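PDB 4OQJ: PKS from Streptomyces albus, which probably catalyses decarboxylative condensation of acyl units through its ketosynthase domain, extending the chain in oxazolomycin biosynthesis on an "AT-less" type I polyketide synthase. Local coordinates for residues A[29-34]-A[107-112]; A[99-104]-A[149-154]; A[466-471]-A[670-675]. All blocks are in the same frame, centred on the assembly; numbering follows the deposited sequence.

From the N terminus, strand 23-31 of the large mixed sheet comes first, and its end meets helix 105-121 in contact 1, closing a loop of 72 residues. Segment 99-104, on the short helix 97-102, falls inside that loop, but its partner 149-154 lies beyond it, so contact 2 closes a loop of 44 residues and crosses contact 1 along the chain. They also touch, through Arg108 of contact 1 and the backbone O of Ile103 in contact 2. Contact 3 follows in series and spans 198 residues, joining strand 465-471 of the three-stranded sheet to helix 660-673. Its nearest atoms are about 13 Å from contact 1 and about 18 Å from contact 2.

Contact 1: A[29-34]-A[107-112]; sequences ACRFPG and QRQFLE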
loop_
_atom_site.group_PDB
_atom_site.type_symbol
_atom_site.label_atom_id
_atom_site.label_comp_id
_atom_site.label_asym_id
_atom_site.label_seq_id
_atom_site.Cartn_x
_atom_site.Cartn_y
_atom_site.Cartn_z
ATOM N N ALA A 29 13.583 13.704 6.874
ATOM C CA ALA A 29 13.789 13.811 8.305
ATOM C C ALA A 29 14.014 12.427 8.894
ATOM O O ALA A 29 13.595 11.419 8.327
ATOM C CB ALA A 29 12.603 14.484 8.970
ATOM N N CYS A 30 14.683 12.392 10.039
ATOM C CA CYS A 30 15.000 11.132 10.670
ATOM C C CYS A 30 15.368 11.317 12.125
ATOM O O CYS A 30 16.021 12.299 12.519
ATOM C CB CYS A 30 16.148 10.435 9.926
ATOM S SG CYS A 30 17.658 11.452 9.793
ATOM N N ARG A 31 14.943 10.350 12.915
ATOM C CA ARG A 31 15.406 10.177 14.277
ATOM C C ARG A 31 15.844 8.728 14.368
ATOM O O ARG A 31 15.012 7.809 14.363
ATOM C CB ARG A 31 14.308 10.502 15.280
ATOM C CG ARG A 31 13.704 11.895 15.046
ATOM C CD ARG A 31 12.327 12.017 15.631
ATOM N NE ARG A 31 11.883 13.416 15.668
ATOM C CZ ARG A 31 10.940 13.870 16.482
ATOM N NH1 ARG A 31 10.334 13.028 17.315
ATOM N NH2 ARG A 31 10.607 15.163 16.465
ATOM N N PHE A 32 17.159 8.544 14.388
ATOM C CA PHE A 32 17.799 7.231 14.393
ATOM C C PHE A 32 18.637 7.155 15.668
ATOM O O PHE A 32 18.849 8.180 16.327
ATOM C CB PHE A 32 18.673 7.052 13.153
ATOM C CG PHE A 32 17.913 7.023 11.844
ATOM C CD1 PHE A 32 16.651 6.455 11.748
ATOM C CD2 PHE A 32 18.479 7.544 10.699
ATOM C CE1 PHE A 32 15.973 6.431 10.536
ATOM C CE2 PHE A 32 17.798 7.527 9.496
ATOM C CZ PHE A 32 16.556 6.949 9.412
ATOM N N PRO A 33 19.125 5.959 16.034
ATOM C CA PRO A 33 20.037 5.950 17.189
ATOM C C PRO A 33 21.209 6.892 16.979
ATOM O O PRO A 33 21.829 6.876 15.914
ATOM C CB PRO A 33 20.506 4.498 17.258
ATOM C CG PRO A 33 19.393 3.725 16.610
ATOM C CD PRO A 33 18.916 4.609 15.488
ATOM N N GLY A 34 21.470 7.740 17.969
ATOM C CA GLY A 34 22.592 8.655 17.920
ATOM C C GLY A 34 22.382 9.870 17.029
ATOM O O GLY A 34 23.301 10.673 16.868
ATOM N N GLN A 107 3.633 5.896 16.243
ATOM C CA GLN A 107 2.770 6.807 15.479
ATOM C C GLN A 107 3.026 8.247 15.888
ATOM O O GLN A 107 2.995 9.141 15.051
ATOM C CB GLN A 107 1.285 6.450 15.673
ATOM C CG GLN A 107 0.955 5.068 15.129
ATOM C CD GLN A 107 -0.515 4.815 14.875
ATOM O OE1 GLN A 107 -1.300 5.736 14.622
ATOM N NE2 GLN A 107 -0.894 3.541 14.905
ATOM N N ARG A 108 3.298 8.472 17.174
ATOM C CA ARG A 108 3.670 9.807 17.637
ATOM C C ARG A 108 4.970 10.266 17.013
ATOM O O ARG A 108 5.079 11.393 16.529
ATOM C CB ARG A 108 3.809 9.842 19.157
ATOM C CG ARG A 108 2.475 9.812 19.901
ATOM C CD ARG A 108 2.721 9.878 21.371
ATOM N NE ARG A 108 2.564 8.618 22.093
ATOM C CZ ARG A 108 3.270 8.281 23.172
ATOM N NH1 ARG A 108 4.270 9.047 23.604
ATOM N NH2 ARG A 108 2.984 7.167 23.826
ATOM N N GLN A 109 5.965 9.391 17.029
ATOM C CA GLN A 109 7.257 9.731 16.450
ATOM C C GLN A 109 7.135 9.913 14.934
ATOM O O GLN A 109 7.797 10.784 14.359
ATOM C CB GLN A 109 8.286 8.656 16.794
ATOM C CG GLN A 109 8.671 8.664 18.261
ATOM C CD GLN A 109 9.516 9.857 18.636
ATOM O OE1 GLN A 109 10.467 10.191 17.943
ATOM N NE2 GLN A 109 9.169 10.510 19.736
ATOM N N PHE A 110 6.291 9.120 14.276
ATOM C CA PHE A 110 6.145 9.279 12.827
ATOM C C PHE A 110 5.500 10.627 12.520
ATOM O O PHE A 110 5.866 11.289 11.560
ATOM C CB PHE A 110 5.314 8.185 12.162
ATOM C CG PHE A 110 5.249 8.363 10.676
ATOM C CD1 PHE A 110 6.359 8.062 9.888
ATOM C CD2 PHE A 110 4.157 8.949 10.083
ATOM C CE1 PHE A 110 6.337 8.296 8.527
ATOM C CE2 PHE A 110 4.122 9.184 8.717
ATOM C CZ PHE A 110 5.203 8.852 7.939
ATOM N N LEU A 111 4.528 11.017 13.339
ATOM C CA LEU A 111 3.836 12.286 13.160
ATOM C C LEU A 111 4.802 13.460 13.300
ATOM O O LEU A 111 4.815 14.368 12.469
ATOM C CB LEU A 111 2.681 12.418 14.168
ATOM C CG LEU A 111 1.911 13.747 14.179
ATOM C CD1 LEU A 111 1.452 14.183 12.757
ATOM C CD2 LEU A 111 0.708 13.650 15.096
ATOM N N GLU A 112 5.638 13.451 14.329
ATOM C CA GLU A 112 6.590 14.556 14.479
ATOM C C GLU A 112 7.613 14.514 13.348
ATOM O O GLU A 112 8.002 15.555 12.821
ATOM C CB GLU A 112 7.289 14.508 15.834
ATOM C CG GLU A 112 6.430 14.994 16.977
ATOM C CD GLU A 112 7.203 15.126 18.280
ATOM O OE1 GLU A 112 8.411 14.801 18.307
ATOM O OE2 GLU A 112 6.609 15.564 19.285
#
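Arg31, at the end of strand 23-31, reaches across to Gln109 and Glu112 on helix 105-121, a strand-to-helix contact within the ketosynthase, whose fold belongs to the thiolase superfamily. The strand belongs to the large mixed sheet, and the helix packs beside it. The CB of Arg31 leaves the strand toward the helix, and CG lies beside the backbone N, opposite the carbonyl carbon. From CG to NE the chain is extended and crosses the two acceptor side chains at about a right angle. Arg31 CD passes 3.5 Å from Gln109 OE1. Arg31 NE lies 4.2 Å from Gln109 OE1, too far to bond, and is hydrogen-bonded elsewhere. Beyond it, Arg31 CZ lies 3.8 Å from Glu112 CB, so the guanidinium rests against the aliphatic root of its acidic partner.

NH1 of Arg31 donates to Gln109 OE1 at 2.9 Å, with the acceptor in the guanidinium plane but the donor well above the amide carbonyl plane. Arg31 NH1 also bonds Glu112 OE1 at 2.8 Å, and Arg31 NH2 reaches Glu112 OE1 at 2.9 Å. The salt bridge is therefore end-on, two nitrogens sharing one carboxylate oxygen, and the carboxylate stands nearly upright to the guanidinium, their planes 80° apart. Gln109 brings its amide oxygen into range by bending at chi2, whereas Glu112 runs straight beyond CG.

Glu116, one turn further along the helix, forms a second salt bridge with NH2 of Arg31, and two acids so placed would be expected to stabilise the positive charge. The other carboxylate oxygen of Glu112 takes the backbone N of Asp89, which helps fix the rotation of the group. Glu112 OE1 receives Arg31 NH1 and NH2 on its anti side, 19° and 28° out of the carboxylate plane.

Contact 2: A[99-104]-A[149-154]; sequences EAELID and GERYRT
Glu101 and Arg151 meet because each sends CG away from its own backbone N (chi1 173° and -157°), which carries the two chains toward each other from helix 97-102 and helix 149-153. Glu101 runs extended to its carboxylate, while Arg151 bends at chi3 before presenting its guanidinium. The result is a surface salt bridge between two short helices. NH1 of Arg151 donates to Glu101 OE1 at 3.0 Å, and a longer bond of 3.3 Å runs from Arg151 NH2 to Glu101 OE1. Both nitrogens approach on the anti side, from opposite faces of the carboxylate, whose plane is almost perpendicular to that of the guanidinium. A water adds weak bonds to Glu101 OE1 and Arg151 NH2. Over one face of the guanidinium lies a methyl of Leu102, its CD2 3.3 Å from Arg151 NH2. The geometry described holds for one of two modelled conformers of Arg151, and the bond is to that extent doubtful.

Around the pair, Ala706 near the modelled C terminus touches both Glu101 and Arg151. Leu102 also packs on Arg162 and Thr166 of helix 157-167, and Tyr152 of helix 149-153 reaches Leu140 of the second subunit.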
loop_
_atom_site.group_PDB
_atom_site.type_symbol
_atom_site.label_atom_id
_atom_site.label_comp_id
_atom_site.label_asym_id
_atom_site.label_seq_id
_atom_site.Cartn_x
_atom_site.Cartn_y
_atom_site.Cartn_z
ATOM N N GLU A 99 -5.191 11.050 25.430
ATOM C CA GLU A 99 -5.068 10.451 24.109
ATOM C C GLU A 99 -3.597 10.237 23.763
ATOM O O GLU A 99 -3.246 9.196 23.198
ATOM C CB GLU A 99 -5.747 11.293 23.028
ATOM C CG GLU A 99 -5.407 10.775 21.621
ATOM C CD GLU A 99 -6.405 11.178 20.560
ATOM O OE1 GLU A 99 -7.274 10.344 20.230
ATOM O OE2 GLU A 99 -6.306 12.312 20.041
ATOM N N ALA A 100 -2.736 11.200 24.107
ATOM C CA ALA A 100 -1.312 11.081 23.785
ATOM C C ALA A 100 -0.715 9.832 24.414
ATOM O O ALA A 100 0.137 9.157 23.828
ATOM C CB ALA A 100 -0.549 12.304 24.254
ATOM N N GLU A 101 -1.147 9.558 25.632
ATOM C CA GLU A 101 -0.696 8.385 26.365
ATOM C C GLU A 101 -1.129 7.102 25.666
ATOM O O GLU A 101 -0.396 6.117 25.656
ATOM C CB GLU A 101 -1.245 8.423 27.789
ATOM C CG GLU A 101 -0.989 7.167 28.605
ATOM C CD GLU A 101 -1.467 7.306 30.042
ATOM O OE1 GLU A 101 -2.351 6.523 30.458
ATOM O OE2 GLU A 101 -0.958 8.203 30.748
ATOM N N LEU A 102 -2.327 7.110 25.090
ATOM C CA LEU A 102 -2.836 5.926 24.410
ATOM C C LEU A 102 -2.142 5.650 23.065
ATOM O O LEU A 102 -1.988 4.493 22.678
ATOM C CB LEU A 102 -4.337 6.057 24.182
ATOM C CG LEU A 102 -5.245 5.888 25.406
ATOM C CD1 LEU A 102 -6.695 5.958 24.974
ATOM C CD2 LEU A 102 -4.987 4.575 26.135
ATOM N N ILE A 103 -1.728 6.699 22.360
ATOM C CA ILE A 103 -1.173 6.526 21.019
ATOM C C ILE A 103 0.188 5.835 21.067
ATOM O O ILE A 103 1.083 6.226 21.824
ATOM C CB ILE A 103 -1.027 7.876 20.276
ATOM C CG1 ILE A 103 -2.380 8.556 20.131
ATOM C CG2 ILE A 103 -0.445 7.661 18.873
ATOM C CD1 ILE A 103 -2.315 10.014 19.619
ATOM N N ASP A 104 0.313 4.787 20.261
ATOM C CA ASP A 104 1.572 4.096 20.048
ATOM C C ASP A 104 2.691 5.125 19.808
ATOM O O ASP A 104 2.566 5.982 18.946
ATOM C CB ASP A 104 1.419 3.127 18.864
ATOM C CG ASP A 104 2.708 2.362 18.508
ATOM O OD1 ASP A 104 3.723 2.462 19.221
ATOM O OD2 ASP A 104 2.684 1.630 17.487
ATOM N N GLY A 149 -1.731 -3.822 27.329
ATOM C CA GLY A 149 -2.255 -5.174 27.270
ATOM C C GLY A 149 -3.372 -5.431 28.265
ATOM O O GLY A 149 -4.514 -5.663 27.871
ATOM N N GLU A 150 -3.043 -5.399 29.551
ATOM C CA GLU A 150 -4.020 -5.689 30.597
ATOM C C GLU A 150 -5.172 -4.698 30.514
ATOM O O GLU A 150 -6.336 -5.062 30.679
ATOM C CB GLU A 150 -3.362 -5.636 31.979
ATOM N N ARG A 151 -4.826 -3.443 30.248
ATOM C CA ARG A 151 -5.800 -2.373 30.099
ATOM C C ARG A 151 -6.862 -2.747 29.069
ATOM O O ARG A 151 -8.054 -2.568 29.298
ATOM C CB ARG A 151 -5.081 -1.092 29.689
ATOM C CG ARG A 151 -5.796 0.201 30.007
ATOM C CD ARG A 151 -4.764 1.305 30.209
ATOM N NE ARG A 151 -5.239 2.618 29.793
ATOM C CZ ARG A 151 -4.500 3.723 29.829
ATOM N NH1 ARG A 151 -3.247 3.674 30.267
ATOM N NH2 ARG A 151 -5.014 4.879 29.430
ATOM N N TYR A 152 -6.410 -3.272 27.928
ATOM C CA TYR A 152 -7.314 -3.657 26.842
ATOM C C TYR A 152 -8.300 -4.768 27.236
ATOM O O TYR A 152 -9.505 -4.632 27.030
ATOM C CB TYR A 152 -6.524 -4.113 25.607
ATOM C CG TYR A 152 -7.419 -4.356 24.405
ATOM C CD1 TYR A 152 -8.021 -5.592 24.189
ATOM C CD2 TYR A 152 -7.681 -3.337 23.502
ATOM C CE1 TYR A 152 -8.858 -5.800 23.098
ATOM C CE2 TYR A 152 -8.510 -3.537 22.415
ATOM C CZ TYR A 152 -9.094 -4.769 22.219
ATOM O OH TYR A 152 -9.920 -4.956 21.138
ATOM N N ARG A 153 -7.796 -5.867 27.785
ATOM C CA ARG A 153 -8.645 -7.036 28.014
ATOM C C ARG A 153 -9.665 -6.839 29.140
ATOM O O ARG A 153 -10.644 -7.577 29.217
ATOM C CB ARG A 153 -7.787 -8.269 28.306
ATOM C CG ARG A 153 -7.626 -9.196 27.096
ATOM C CD ARG A 153 -6.374 -10.050 27.195
ATOM N NE ARG A 153 -5.193 -9.194 27.211
ATOM C CZ ARG A 153 -4.290 -9.144 28.188
ATOM N NH1 ARG A 153 -4.375 -9.930 29.256
ATOM N NH2 ARG A 153 -3.275 -8.302 28.078
ATOM N N THR A 154 -9.452 -5.838 29.986
ATOM C CA THR A 154 -10.379 -5.546 31.083
ATOM C C THR A 154 -11.149 -4.241 30.869
ATOM O O THR A 154 -11.679 -3.669 31.820
ATOM C CB THR A 154 -9.638 -5.446 32.425
ATOM O OG1 THR A 154 -8.929 -4.202 32.485
ATOM C CG2 THR A 154 -8.661 -6.612 32.596
HETATM O O HOH W 1 -4.802 7.518 28.586
#

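Contact 3: A[466-471]-A[670-675]; sequences LLVLSA and RLWTAG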
loop_
_atom_site.group_PDB
_atom_site.type_symbol
_atom_site.label_atom_id
_atom_site.label_comp_id
_atom_site.label_asym_id
_atom_site.label_seq_id
_atom_site.Cartn_x
_atom_site.Cartn_y
_atom_site.Cartn_z
ATOM N N LEU A 466 11.804 40.591 5.599
ATOM C CA LEU A 466 11.110 40.342 6.842
ATOM C C LEU A 466 11.178 38.855 7.162
ATOM O O LEU A 466 10.655 38.046 6.409
ATOM C CB LEU A 466 9.641 40.790 6.740
ATOM C CG LEU A 466 8.792 40.543 7.986
ATOM C CD1 LEU A 466 9.315 41.375 9.160
ATOM C CD2 LEU A 466 7.341 40.850 7.711
ATOM N N LEU A 467 11.811 38.513 8.277
ATOM C CA LEU A 467 11.856 37.137 8.772
ATOM C C LEU A 467 10.768 36.923 9.816
ATOM O O LEU A 467 10.674 37.696 10.770
ATOM C CB LEU A 467 13.226 36.839 9.375
ATOM C CG LEU A 467 14.433 37.129 8.485
ATOM C CD1 LEU A 467 15.707 36.680 9.191
ATOM C CD2 LEU A 467 14.294 36.439 7.132
ATOM N N VAL A 468 9.942 35.894 9.638
ATOM C CA VAL A 468 8.869 35.627 10.592
ATOM C C VAL A 468 9.034 34.234 11.215
ATOM O O VAL A 468 9.437 33.276 10.552
ATOM C CB VAL A 468 7.479 35.790 9.935
ATOM C CG1 VAL A 468 7.282 37.240 9.480
ATOM C CG2 VAL A 468 7.293 34.818 8.779
ATOM N N LEU A 469 8.792 34.161 12.519
ATOM C CA LEU A 469 8.877 32.916 13.276
ATOM C C LEU A 469 7.618 32.789 14.105
ATOM O O LEU A 469 7.096 33.792 14.600
ATOM C CB LEU A 469 10.102 32.898 14.198
ATOM C CG LEU A 469 11.485 32.586 13.623
ATOM C CD1 LEU A 469 11.972 33.693 12.722
ATOM C CD2 LEU A 469 12.467 32.388 14.765
ATOM N N SER A 470 7.118 31.567 14.256
ATOM C CA SER A 470 5.992 31.341 15.161
ATOM C C SER A 470 6.062 29.946 15.763
ATOM O O SER A 470 6.566 29.004 15.147
ATOM C CB SER A 470 4.647 31.570 14.448
ATOM O OG SER A 470 4.382 30.616 13.432
ATOM N N ALA A 471 5.578 29.845 16.993
ATOM C CA ALA A 471 5.583 28.598 17.733
ATOM C C ALA A 471 4.342 28.544 18.614
ATOM O O ALA A 471 3.625 29.535 18.752
ATOM C CB ALA A 471 6.847 28.471 18.561
ATOM N N ARG A 670 4.954 44.190 12.412
ATOM C CA ARG A 670 4.269 44.599 13.635
ATOM C C ARG A 670 2.831 44.091 13.621
ATOM O O ARG A 670 2.350 43.549 14.615
ATOM C CB ARG A 670 4.299 46.129 13.800
ATOM C CG ARG A 670 4.562 46.615 15.221
ATOM C CD ARG A 670 3.389 46.323 16.140
ATOM N N LEU A 671 2.143 44.250 12.494
ATOM C CA LEU A 671 0.760 43.797 12.388
ATOM C C LEU A 671 0.678 42.270 12.503
ATOM O O LEU A 671 -0.152 41.724 13.240
ATOM C CB LEU A 671 0.146 44.264 11.068
ATOM C CG LEU A 671 -0.001 45.783 10.892
ATOM C CD1 LEU A 671 -0.417 46.126 9.475
ATOM C CD2 LEU A 671 -0.992 46.353 11.887
ATOM N N TRP A 672 1.543 41.579 11.767
ATOM C CA TRP A 672 1.462 40.129 11.683
ATOM C C TRP A 672 1.758 39.517 13.048
ATOM O O TRP A 672 1.041 38.624 13.467
ATOM C CB TRP A 672 2.420 39.578 10.619
ATOM C CG TRP A 672 2.424 38.062 10.568
ATOM C CD1 TRP A 672 1.543 37.253 9.903
ATOM C CD2 TRP A 672 3.353 37.190 11.219
ATOM N NE1 TRP A 672 1.874 35.935 10.098
ATOM C CE2 TRP A 672 2.985 35.869 10.908
ATOM C CE3 TRP A 672 4.470 37.398 12.037
ATOM C CZ2 TRP A 672 3.678 34.760 11.391
ATOM C CZ3 TRP A 672 5.160 36.288 12.518
ATOM C CH2 TRP A 672 4.760 34.991 12.186
ATOM N N THR A 673 2.784 40.000 13.750
ATOM C CA THR A 673 3.113 39.420 15.061
ATOM C C THR A 673 1.950 39.621 16.024
ATOM O O THR A 673 1.723 38.809 16.920
ATOM C CB THR A 673 4.396 40.009 15.698
ATOM O OG1 THR A 673 4.269 41.430 15.849
ATOM C CG2 THR A 673 5.640 39.664 14.872
ATOM N N ALA A 674 1.195 40.690 15.817
ATOM C CA ALA A 674 0.080 41.025 16.695
ATOM C C ALA A 674 -1.208 40.312 16.284
ATOM O O ALA A 674 -2.266 40.532 16.880
ATOM C CB ALA A 674 -0.133 42.537 16.707
ATOM N N GLY A 675 -1.122 39.471 15.257
ATOM C CA GLY A 675 -2.237 38.616 14.870
ATOM C C GLY A 675 -2.976 39.001 13.598
ATOM O O GLY A 675 -3.970 38.377 13.241
#
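A strand-helix packing joins the three-stranded antiparallel sheet 465-471/512-518/536-539 to the C-terminal end of helix 660-673. Trp672, in the last turn of that helix, lays its indole against edge strand 465-471. Its CG stands opposite the backbone N (chi1 176°), which directs the six-membered ring at Val468.

Val468 covers one face of the ring. Its CB sits 3.9 Å from the centroid of the six-membered ring and 27° off the ring normal, a CH-pi contact, and approaches Trp672 CZ3 to 3.5 Å. The CG1 branch, turned beside the backbone N of Val468, follows the same face nearer the rim, 3.8 Å from Trp672 CE3. The strand backbone meets the ring differently. The carbonyl O of Leu469 comes in at the edge, near the ring plane, 3.6 Å from Trp672 CH2. One residue on, Ser470 CB lies 4.1 Å from Trp672 CH2, while its hydroxyl is engaged by the backbone N of Leu510. The tryptophan thus meets three successive strand residues, two through side chains and one through a carbonyl. The helix ends at Thr673, and the Schellman motif that follows has Gly675 N bonded to Trp672 O at 2.9 Å.

Arg513 of the adjacent strand 512-518 makes a cation-pi contact with the indole and a hydrogen bond to Trp672 O, and Trp680 meets the ring edge-to-face. Strand 465-471 pairs with 512-518, and Leu469, pointing away from the tryptophan, packs on helix 474-490, so helices 660-673 and 474-490 flank the strand on opposite faces of the sheet.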